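Putative gamma-glutamylcyclotransferase PH0828 (Pyrococcus horikoshii, PDB 1V30) is a putative gamma-glutamylcyclotransferase that probably acts as an acyltransferase, though its true substrate is not established. Local coordinates at residues A11-L16 with G55-E60; D35-Y40 with V84-K89; K30-D35 with V59-V64. All coordinates share one frame; numbering follows the deposited sequence.

Interaction 1 of 3, residues A11-L16 with G55-E60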
loop_
_atom_site.group_PDB
_atom_site.type_symbol
_atom_site.label_atom_id
_atom_site.label_comp_id
_atom_site.label_asym_id
_atom_site.label_seq_id
_atom_site.Cartn_x
_atom_site.Cartn_y
_atom_site.Cartn_z
ATOM N N ALA A 11 4.456 -0.689 5.431
ATOM C CA ALA A 11 4.071 -1.683 4.435
ATOM C C ALA A 11 3.065 -0.999 3.520
ATOM O O ALA A 11 1.957 -0.647 3.947
ATOM C CB ALA A 11 3.437 -2.887 5.112
ATOM N N VAL A 12 3.456 -0.800 2.263
ATOM C CA VAL A 12 2.597 -0.123 1.302
ATOM C C VAL A 12 2.104 -1.048 0.197
ATOM O O VAL A 12 2.864 -1.846 -0.361
ATOM C CB VAL A 12 3.316 1.117 0.708
ATOM C CG1 VAL A 12 3.631 2.103 1.833
ATOM C CG2 VAL A 12 4.604 0.708 -0.011
ATOM N N TYR A 13 0.814 -0.942 -0.100
ATOM C CA TYR A 13 0.163 -1.785 -1.095
ATOM C C TYR A 13 -0.314 -1.042 -2.329
ATOM O O TYR A 13 -0.689 -1.672 -3.317
ATOM C CB TYR A 13 -1.055 -2.459 -0.463
ATOM C CG TYR A 13 -2.044 -1.460 0.118
ATOM C CD1 TYR A 13 -1.969 -1.067 1.457
ATOM C CD2 TYR A 13 -3.048 -0.892 -0.676
ATOM C CE1 TYR A 13 -2.878 -0.135 1.990
ATOM C CE2 TYR A 13 -3.955 0.038 -0.152
ATOM C CZ TYR A 13 -3.865 0.407 1.179
ATOM O OH TYR A 13 -4.799 1.280 1.695
ATOM N N GLY A 14 -0.307 0.283 -2.283
ATOM C CA GLY A 14 -0.826 1.024 -3.413
ATOM C C GLY A 14 -0.051 2.210 -3.927
ATOM O O GLY A 14 1.002 2.061 -4.546
ATOM N N THR A 15 -0.586 3.394 -3.662
ATOM C CA THR A 15 -0.031 4.654 -4.128
ATOM C C THR A 15 1.450 4.910 -3.859
ATOM O O THR A 15 2.119 5.588 -4.649
ATOM C CB THR A 15 -0.886 5.804 -3.565
ATOM O OG1 THR A 15 -2.271 5.462 -3.719
ATOM C CG2 THR A 15 -0.617 7.089 -4.306
ATOM N N LEU A 16 1.963 4.363 -2.765
ATOM C CA LEU A 16 3.365 4.544 -2.408
ATOM C C LEU A 16 4.311 3.473 -2.971
ATOM O O LEU A 16 5.531 3.605 -2.864
ATOM C CB LEU A 16 3.510 4.617 -0.883
ATOM C CG LEU A 16 2.959 5.882 -0.205
ATOM C CD1 LEU A 16 2.776 5.621 1.281
ATOM C CD2 LEU A 16 3.899 7.057 -0.444
ATOM N N GLY A 55 -8.597 -12.836 2.559
ATOM C CA GLY A 55 -7.644 -12.694 1.470
ATOM C C GLY A 55 -6.269 -12.215 1.896
ATOM O O GLY A 55 -6.028 -11.964 3.078
ATOM N N LYS A 56 -5.353 -12.105 0.937
ATOM C CA LYS A 56 -4.008 -11.627 1.239
ATOM C C LYS A 56 -3.650 -10.432 0.370
ATOM O O LYS A 56 -4.044 -10.341 -0.794
ATOM C CB LYS A 56 -2.967 -12.744 1.089
ATOM C CG LYS A 56 -2.773 -13.290 -0.309
ATOM C CD LYS A 56 -1.653 -14.323 -0.314
ATOM C CE LYS A 56 -1.316 -14.774 -1.728
ATOM N NZ LYS A 56 -2.494 -15.348 -2.432
ATOM N N LEU A 57 -2.881 -9.525 0.952
ATOM C CA LEU A 57 -2.491 -8.289 0.297
ATOM C C LEU A 57 -0.988 -8.176 0.064
ATOM O O LEU A 57 -0.194 -8.362 0.988
ATOM C CB LEU A 57 -2.969 -7.126 1.169
ATOM C CG LEU A 57 -2.594 -5.701 0.774
ATOM C CD1 LEU A 57 -3.520 -5.211 -0.334
ATOM C CD2 LEU A 57 -2.699 -4.807 2.006
ATOM N N LYS A 58 -0.593 -7.865 -1.167
ATOM C CA LYS A 58 0.821 -7.713 -1.473
ATOM C C LYS A 58 1.293 -6.319 -1.077
ATOM O O LYS A 58 0.664 -5.312 -1.424
ATOM C CB LYS A 58 1.084 -7.928 -2.966
ATOM C CG LYS A 58 2.562 -7.978 -3.325
ATOM C CD LYS A 58 2.748 -7.973 -4.829
ATOM C CE LYS A 58 4.177 -8.294 -5.234
ATOM N NZ LYS A 58 4.462 -9.755 -5.176
ATOM N N VAL A 59 2.399 -6.267 -0.347
ATOM C CA VAL A 59 2.971 -5.004 0.083
ATOM C C VAL A 59 4.468 -4.966 -0.165
ATOM O O VAL A 59 5.115 -6.000 -0.356
ATOM C CB VAL A 59 2.770 -4.757 1.605
ATOM C CG1 VAL A 59 1.298 -4.618 1.929
ATOM C CG2 VAL A 59 3.410 -5.894 2.412
ATOM N N GLU A 60 4.996 -3.749 -0.186
ATOM C CA GLU A 60 6.423 -3.502 -0.299
ATOM C C GLU A 60 6.733 -2.937 1.080
ATOM O O GLU A 60 6.047 -2.021 1.544
ATOM C CB GLU A 60 6.717 -2.455 -1.369
ATOM C CG GLU A 60 6.674 -2.996 -2.782
ATOM C CD GLU A 60 6.726 -1.906 -3.833
ATOM O OE1 GLU A 60 7.250 -0.809 -3.551
ATOM O OE2 GLU A 60 6.244 -2.161 -4.953
HETATM O O HOH W 1 -0.286 -4.261 -3.841
#

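Interaction 2 of 3, residues D35-Y40 with V84-K89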
loop_
_atom_site.group_PDB
_atom_site.type_symbol
_atom_site.label_atom_id
_atom_site.label_comp_id
_atom_site.label_asym_id
_atom_site.label_seq_id
_atom_site.Cartn_x
_atom_site.Cartn_y
_atom_site.Cartn_z
ATOM N N ASP A 35 6.115 -8.547 0.723
ATOM C CA ASP A 35 5.545 -9.545 1.605
ATOM C C ASP A 35 4.045 -9.579 1.356
ATOM O O ASP A 35 3.525 -8.801 0.551
ATOM C CB ASP A 35 5.845 -9.180 3.062
ATOM C CG ASP A 35 5.604 -10.331 4.024
ATOM O OD1 ASP A 35 5.415 -11.481 3.570
ATOM O OD2 ASP A 35 5.619 -10.078 5.248
ATOM N N TRP A 36 3.359 -10.497 2.026
ATOM C CA TRP A 36 1.915 -10.618 1.899
ATOM C C TRP A 36 1.286 -10.494 3.278
ATOM O O TRP A 36 1.724 -11.140 4.233
ATOM C CB TRP A 36 1.523 -11.965 1.282
ATOM C CG TRP A 36 1.897 -12.119 -0.160
ATOM C CD1 TRP A 36 3.078 -12.584 -0.655
ATOM C CD2 TRP A 36 1.078 -11.808 -1.297
ATOM N NE1 TRP A 36 3.047 -12.588 -2.030
ATOM C CE2 TRP A 36 1.831 -12.115 -2.450
ATOM C CE3 TRP A 36 -0.221 -11.301 -1.451
ATOM C CZ2 TRP A 36 1.329 -11.931 -3.747
ATOM C CZ3 TRP A 36 -0.720 -11.117 -2.739
ATOM C CH2 TRP A 36 0.056 -11.433 -3.870
ATOM N N ILE A 37 0.268 -9.649 3.382
ATOM C CA ILE A 37 -0.427 -9.445 4.645
ATOM C C ILE A 37 -1.749 -10.203 4.596
ATOM O O ILE A 37 -2.580 -9.973 3.718
ATOM C CB ILE A 37 -0.720 -7.946 4.892
ATOM C CG1 ILE A 37 0.552 -7.116 4.671
ATOM C CG2 ILE A 37 -1.241 -7.745 6.313
ATOM C CD1 ILE A 37 1.716 -7.498 5.566
ATOM N N GLU A 38 -1.937 -11.122 5.537
ATOM C CA GLU A 38 -3.162 -11.903 5.597
ATOM C C GLU A 38 -4.272 -11.087 6.248
ATOM O O GLU A 38 -4.008 -10.244 7.103
ATOM C CB GLU A 38 -2.926 -13.188 6.401
ATOM C CG GLU A 38 -2.068 -14.220 5.688
ATOM C CD GLU A 38 -2.795 -14.886 4.533
ATOM O OE1 GLU A 38 -2.136 -15.580 3.730
ATOM O OE2 GLU A 38 -4.030 -14.722 4.430
ATOM N N GLY A 39 -5.511 -11.326 5.830
ATOM C CA GLY A 39 -6.638 -10.620 6.412
ATOM C C GLY A 39 -7.008 -9.292 5.780
ATOM O O GLY A 39 -7.694 -8.480 6.401
ATOM N N TYR A 40 -6.562 -9.061 4.549
ATOM C CA TYR A 40 -6.879 -7.818 3.857
ATOM C C TYR A 40 -7.304 -8.034 2.412
ATOM O O TYR A 40 -6.833 -8.951 1.741
ATOM C CB TYR A 40 -5.685 -6.857 3.874
ATOM C CG TYR A 40 -5.577 -6.021 5.129
ATOM C CD1 TYR A 40 -4.860 -6.473 6.236
ATOM C CD2 TYR A 40 -6.215 -4.787 5.216
ATOM C CE1 TYR A 40 -4.786 -5.711 7.405
ATOM C CE2 TYR A 40 -6.150 -4.020 6.376
ATOM C CZ TYR A 40 -5.435 -4.487 7.464
ATOM O OH TYR A 40 -5.387 -3.729 8.610
ATOM N N VAL A 84 -2.567 1.633 10.898
ATOM C CA VAL A 84 -2.718 0.394 11.646
ATOM C C VAL A 84 -1.383 -0.335 11.626
ATOM O O VAL A 84 -0.483 0.014 10.857
ATOM C CB VAL A 84 -3.802 -0.535 11.042
ATOM C CG1 VAL A 84 -5.151 0.166 11.059
ATOM C CG2 VAL A 84 -3.427 -0.938 9.624
ATOM N N GLU A 85 -1.251 -1.338 12.482
ATOM C CA GLU A 85 -0.031 -2.120 12.543
ATOM C C GLU A 85 -0.300 -3.504 11.982
ATOM O O GLU A 85 -1.354 -4.089 12.226
ATOM C CB GLU A 85 0.457 -2.215 13.988
ATOM C CG GLU A 85 1.003 -0.892 14.503
ATOM C CD GLU A 85 0.928 -0.766 16.008
ATOM O OE1 GLU A 85 1.498 -1.622 16.715
ATOM O OE2 GLU A 85 0.292 0.198 16.484
ATOM N N VAL A 86 0.653 -4.007 11.206
ATOM C CA VAL A 86 0.540 -5.329 10.615
ATOM C C VAL A 86 1.847 -6.085 10.792
ATOM O O VAL A 86 2.915 -5.489 10.948
ATOM C CB VAL A 86 0.214 -5.264 9.096
ATOM C CG1 VAL A 86 -1.126 -4.585 8.880
ATOM C CG2 VAL A 86 1.307 -4.521 8.347
ATOM N N SER A 87 1.762 -7.407 10.780
ATOM C CA SER A 87 2.959 -8.220 10.912
ATOM C C SER A 87 3.533 -8.482 9.524
ATOM O O SER A 87 2.784 -8.679 8.568
ATOM C CB SER A 87 2.626 -9.559 11.575
ATOM O OG SER A 87 2.212 -9.383 12.918
ATOM N N THR A 88 4.855 -8.443 9.408
ATOM C CA THR A 88 5.524 -8.740 8.144
ATOM C C THR A 88 6.702 -9.624 8.512
ATOM O O THR A 88 7.081 -9.701 9.684
ATOM C CB THR A 88 6.072 -7.484 7.429
ATOM O OG1 THR A 88 7.337 -7.114 7.991
ATOM C CG2 THR A 88 5.093 -6.330 7.548
ATOM N N LYS A 89 7.293 -10.285 7.525
ATOM C CA LYS A 89 8.425 -11.155 7.810
ATOM C C LYS A 89 9.671 -10.371 8.202
ATOM O O LYS A 89 10.690 -10.957 8.568
ATOM C CB LYS A 89 8.716 -12.056 6.609
ATOM C CG LYS A 89 9.028 -11.331 5.326
ATOM C CD LYS A 89 9.086 -12.336 4.193
ATOM C CE LYS A 89 9.365 -11.672 2.869
ATOM N NZ LYS A 89 9.291 -12.675 1.778
HETATM O O HOH W 2 2.504 -10.868 7.162
HETATM O O HOH W 3 -4.156 -4.468 11.027
#

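Interaction 3 of 3, residues K30-D35 with V59-V64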
loop_
_atom_site.group_PDB
_atom_site.type_symbol
_atom_site.label_atom_id
_atom_site.label_comp_id
_atom_site.label_asym_id
_atom_site.label_seq_id
_atom_site.Cartn_x
_atom_site.Cartn_y
_atom_site.Cartn_z
ATOM N N LYS A 30 14.714 2.783 2.656
ATOM C CA LYS A 30 15.356 1.501 2.400
ATOM C C LYS A 30 14.319 0.413 2.150
ATOM O O LYS A 30 13.473 0.141 3.003
ATOM C CB LYS A 30 16.246 1.097 3.581
ATOM C CG LYS A 30 16.913 -0.268 3.405
ATOM C CD LYS A 30 17.946 -0.569 4.490
ATOM C CE LYS A 30 17.336 -0.610 5.882
ATOM N NZ LYS A 30 16.912 0.738 6.352
ATOM N N PHE A 31 14.385 -0.195 0.969
ATOM C CA PHE A 31 13.472 -1.267 0.594
ATOM C C PHE A 31 13.953 -2.564 1.234
ATOM O O PHE A 31 15.088 -2.991 1.009
ATOM C CB PHE A 31 13.439 -1.415 -0.934
ATOM C CG PHE A 31 12.606 -2.571 -1.422
ATOM C CD1 PHE A 31 11.244 -2.635 -1.149
ATOM C CD2 PHE A 31 13.183 -3.585 -2.187
ATOM C CE1 PHE A 31 10.466 -3.687 -1.629
ATOM C CE2 PHE A 31 12.415 -4.645 -2.673
ATOM C CZ PHE A 31 11.056 -4.697 -2.397
ATOM N N LEU A 32 13.097 -3.186 2.040
ATOM C CA LEU A 32 13.455 -4.436 2.698
ATOM C C LEU A 32 13.030 -5.632 1.853
ATOM O O LEU A 32 13.684 -6.675 1.859
ATOM C CB LEU A 32 12.789 -4.532 4.073
ATOM C CG LEU A 32 13.106 -3.461 5.122
ATOM C CD1 LEU A 32 12.382 -3.812 6.416
ATOM C CD2 LEU A 32 14.610 -3.374 5.359
ATOM N N GLY A 33 11.931 -5.474 1.125
ATOM C CA GLY A 33 11.424 -6.549 0.297
ATOM C C GLY A 33 9.910 -6.540 0.298
ATOM O O GLY A 33 9.288 -5.752 1.015
ATOM N N GLU A 34 9.311 -7.406 -0.509
ATOM C CA GLU A 34 7.861 -7.493 -0.574
ATOM C C GLU A 34 7.393 -8.586 0.371
ATOM O O GLU A 34 8.176 -9.446 0.787
ATOM C CB GLU A 34 7.406 -7.814 -2.001
ATOM C CG GLU A 34 7.853 -6.788 -3.036
ATOM C CD GLU A 34 7.332 -7.089 -4.434
ATOM O OE1 GLU A 34 7.224 -8.280 -4.784
ATOM O OE2 GLU A 34 7.039 -6.134 -5.183
ATOM N N ASP A 35 6.115 -8.547 0.723
ATOM C CA ASP A 35 5.545 -9.545 1.605
ATOM C C ASP A 35 4.045 -9.579 1.356
ATOM O O ASP A 35 3.525 -8.801 0.551
ATOM C CB ASP A 35 5.845 -9.180 3.062
ATOM C CG ASP A 35 5.604 -10.331 4.024
ATOM O OD1 ASP A 35 5.415 -11.481 3.570
ATOM O OD2 ASP A 35 5.619 -10.078 5.248
ATOM N N VAL A 59 2.399 -6.267 -0.347
ATOM C CA VAL A 59 2.971 -5.004 0.083
ATOM C C VAL A 59 4.468 -4.966 -0.165
ATOM O O VAL A 59 5.115 -6.000 -0.356
ATOM C CB VAL A 59 2.770 -4.757 1.605
ATOM C CG1 VAL A 59 1.298 -4.618 1.929
ATOM C CG2 VAL A 59 3.410 -5.894 2.412
ATOM N N GLU A 60 4.996 -3.749 -0.186
ATOM C CA GLU A 60 6.423 -3.502 -0.299
ATOM C C GLU A 60 6.733 -2.937 1.080
ATOM O O GLU A 60 6.047 -2.021 1.544
ATOM C CB GLU A 60 6.717 -2.455 -1.369
ATOM C CG GLU A 60 6.674 -2.996 -2.782
ATOM C CD GLU A 60 6.726 -1.906 -3.833
ATOM O OE1 GLU A 60 7.250 -0.809 -3.551
ATOM O OE2 GLU A 60 6.244 -2.161 -4.953
ATOM N N VAL A 61 7.742 -3.485 1.747
ATOM C CA VAL A 61 8.094 -3.021 3.083
ATOM C C VAL A 61 9.343 -2.148 3.052
ATOM O O VAL A 61 10.365 -2.523 2.466
ATOM C CB VAL A 61 8.318 -4.213 4.035
ATOM C CG1 VAL A 61 8.552 -3.710 5.455
ATOM C CG2 VAL A 61 7.114 -5.139 3.995
ATOM N N TYR A 62 9.249 -0.984 3.688
ATOM C CA TYR A 62 10.349 -0.029 3.736
ATOM C C TYR A 62 10.662 0.442 5.143
ATOM O O TYR A 62 9.821 0.374 6.044
ATOM C CB TYR A 62 10.024 1.231 2.927
ATOM C CG TYR A 62 9.839 1.035 1.449
ATOM C CD1 TYR A 62 8.638 0.551 0.934
ATOM C CD2 TYR A 62 10.873 1.324 0.560
ATOM C CE1 TYR A 62 8.468 0.362 -0.431
ATOM C CE2 TYR A 62 10.716 1.137 -0.805
ATOM C CZ TYR A 62 9.513 0.656 -1.294
ATOM O OH TYR A 62 9.354 0.455 -2.643
ATOM N N GLU A 63 11.886 0.927 5.314
ATOM C CA GLU A 63 12.324 1.512 6.571
ATOM C C GLU A 63 12.488 2.977 6.189
ATOM O O GLU A 63 13.221 3.294 5.250
ATOM C CB GLU A 63 13.681 0.960 7.022
ATOM C CG GLU A 63 13.692 -0.497 7.446
ATOM C CD GLU A 63 14.981 -0.872 8.161
ATOM O OE1 GLU A 63 15.222 -2.078 8.375
ATOM O OE2 GLU A 63 15.753 0.043 8.514
ATOM N N VAL A 64 11.791 3.867 6.890
ATOM C CA VAL A 64 11.873 5.296 6.604
ATOM C C VAL A 64 12.208 6.049 7.886
ATOM O O VAL A 64 11.889 5.582 8.978
ATOM C CB VAL A 64 10.529 5.838 6.056
ATOM C CG1 VAL A 64 10.110 5.047 4.832
ATOM C CG2 VAL A 64 9.451 5.764 7.130
#

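Interaction 1 of 3, residues A11-L16 with G55-E60
Val-12 and Glu-60 form a buried antiparallel hydrogen-bonded pair where strand 8-12 gives way to loop 13-16 beside strand 56-64. Val-12 N donates to Glu-60 O at 3.0 Å, and Glu-60 N returns a bond to Val-12 O at 2.9 Å. On their shared face Val-12 CG2 lies 4.0 Å from Glu-60 CB; the opposite face brings Ala-11 CB to 4.0 Å from Val-59 CB. Past this pair a water takes over, donating to Tyr-13 O at 2.7 Å and to Lys-58 O at 2.8 Å. Tyr-13 CB packs 3.7 Å from Leu-57 CD1, while CG, set between the backbone N and the carbonyl carbon (chi1 57°), starts the ring away from strand 56-64; Leu-57 CD2 meets that ring obliquely. Residues 13-16 probably bind the substrate, as in related cyclotransferases. Consistent with such a pocket, Tyr-13 N and Leu-16 N hydrogen-bond oxygens of a bound cyclohexylaminoethane sulfonic acid, probably a crystallisation additive. Tyr-13 OH is tied to Trp-96 O of strand 93-98, Leu-57 packs on Tyr-40 and Leu-42 of strand 40-44, and strand 30-37 flanks strand 56-64 on its other edge.

Interaction 2 of 3, residues D35-Y40 with V84-K89
Asp-35 OD2 accepts the backbone N-H of Lys-89 at 2.8 Å, the donor standing 38° above the carboxylate plane. The extended Lys-89 side chain runs antiparallel past the aspartate, its CG 3.6 Å from Asp-35 OD2. Its NZ stays 4.4 Å from Asp-35 OD1, too far for a salt bridge, so any attraction of charge is probably modest. A CG anti to the backbone N (chi1 -165°) carries the carboxylate toward residues 88-89, and OD1 also takes a weak bond from Trp-36 N. Next along the strand, Ile-37 crosses Val-86 at about a right angle, CG2 lying 4.0 Å from Val-86 CB; its CD1 reaches Ser-87 O at 3.4 Å and borders Thr-88 CG2. Tyr-40 and Val-84 meet tip to tip, OH against CG2 at 3.6 Å, while Val-86 CG1 approaches the ring obliquely. No backbone-to-backbone hydrogen bond joins the segments. Instead, one water links Trp-36 O with Ser-87 O, and another, in the plane of the Tyr-40 ring at its edge, donates to Tyr-40 OH and Glu-85 O. Further out, Glu-97 hydrogen-bonds Tyr-40 OH, and Thr-88 OG1 binds Gly-91 O and Phe-90 N in the turn beyond. Strand 30-37, outermost in its three-stranded sheet, and Tyr-40 at the start of strand 40-44 meet the end of strand 81-86 and the loop after it; strand 93-98 pairs with 81-86.

Interaction 3 of 3, residues K30-D35 with V59-V64
Phe-31 and Tyr-62 cross obliquely, ring planes 51° apart and centroids 5.3 Å from each other. Phe-31 CD1 sits 3.7 Å above one face of the tyrosine ring, offset toward the rim. A CG anti to the backbone N (chi1 175°) starts the phenyl ring along this face of the sheet, where Glu-60 CB meets its edge at CE1 and Gly-33 N stands over its centre. Tyr-62 OH donates to Glu-60 OE1 at 2.6 Å; OE1 lies near the ring plane and is met on its anti side. An alanine in place of Tyr-62 would remove ring and hydroxyl, probably opening a gap under Phe-31 and leaving Glu-60 OE1 to Lys-18 N. Beneath these groups, strands 30-37 and 56-64 pair antiparallel, with a classic beta bulge between. Two residues, Leu-32 and Gly-33, stand opposite the single Val-61: Leu-32 N donates to Val-61 O and Val-61 N to Gly-33 O, each at 2.8 Å. In the backbone shape of Gly-33 any CB would collide with the preceding carbonyl O. On the face away from the rings, Leu-32 crosses Glu-63 at about a right angle, its methyls CD1 and CD2 each 3.7 Å from Glu-63 CG, while CD1 touches Val-61 CG1. Lys-30 lies alongside Glu-63, pointing the same way, its chain bent toward the tip to form a salt bridge from NZ to OE2, so close that the fine geometry is doubtful. Back on the ring face, Glu-34 runs beside Glu-60, their OE2 atoms 4.1 Å apart, a like-charge approach probably eased by Lys-58 (paired with Glu-34) and Arg-17 (with Glu-60).

How the interactions relate
Strand 56-64 is central to its sheet: interaction 1 engages one edge and interaction 3 the other, with centres about 10 Å apart and Val-59 and Glu-60 common to both. A salt bridge from Lys-58 NZ to Glu-34 OE1 (3.2 Å) ties them further. Interaction 2 starts from Asp-35, which it shares with interaction 3, and carries strand 30-37 onto the neighbouring two-stranded sheet; Leu-57 O and Ile-37 N, 2.8 Å apart, probably bond it to interaction 1. Only interaction 1 holds the likely substrate loop. Interactions 2 and 3 come near it through Tyr-40 and the shared Val-59, whose nearest side-chain atoms are about 7 and 4 Å from those of Tyr-13.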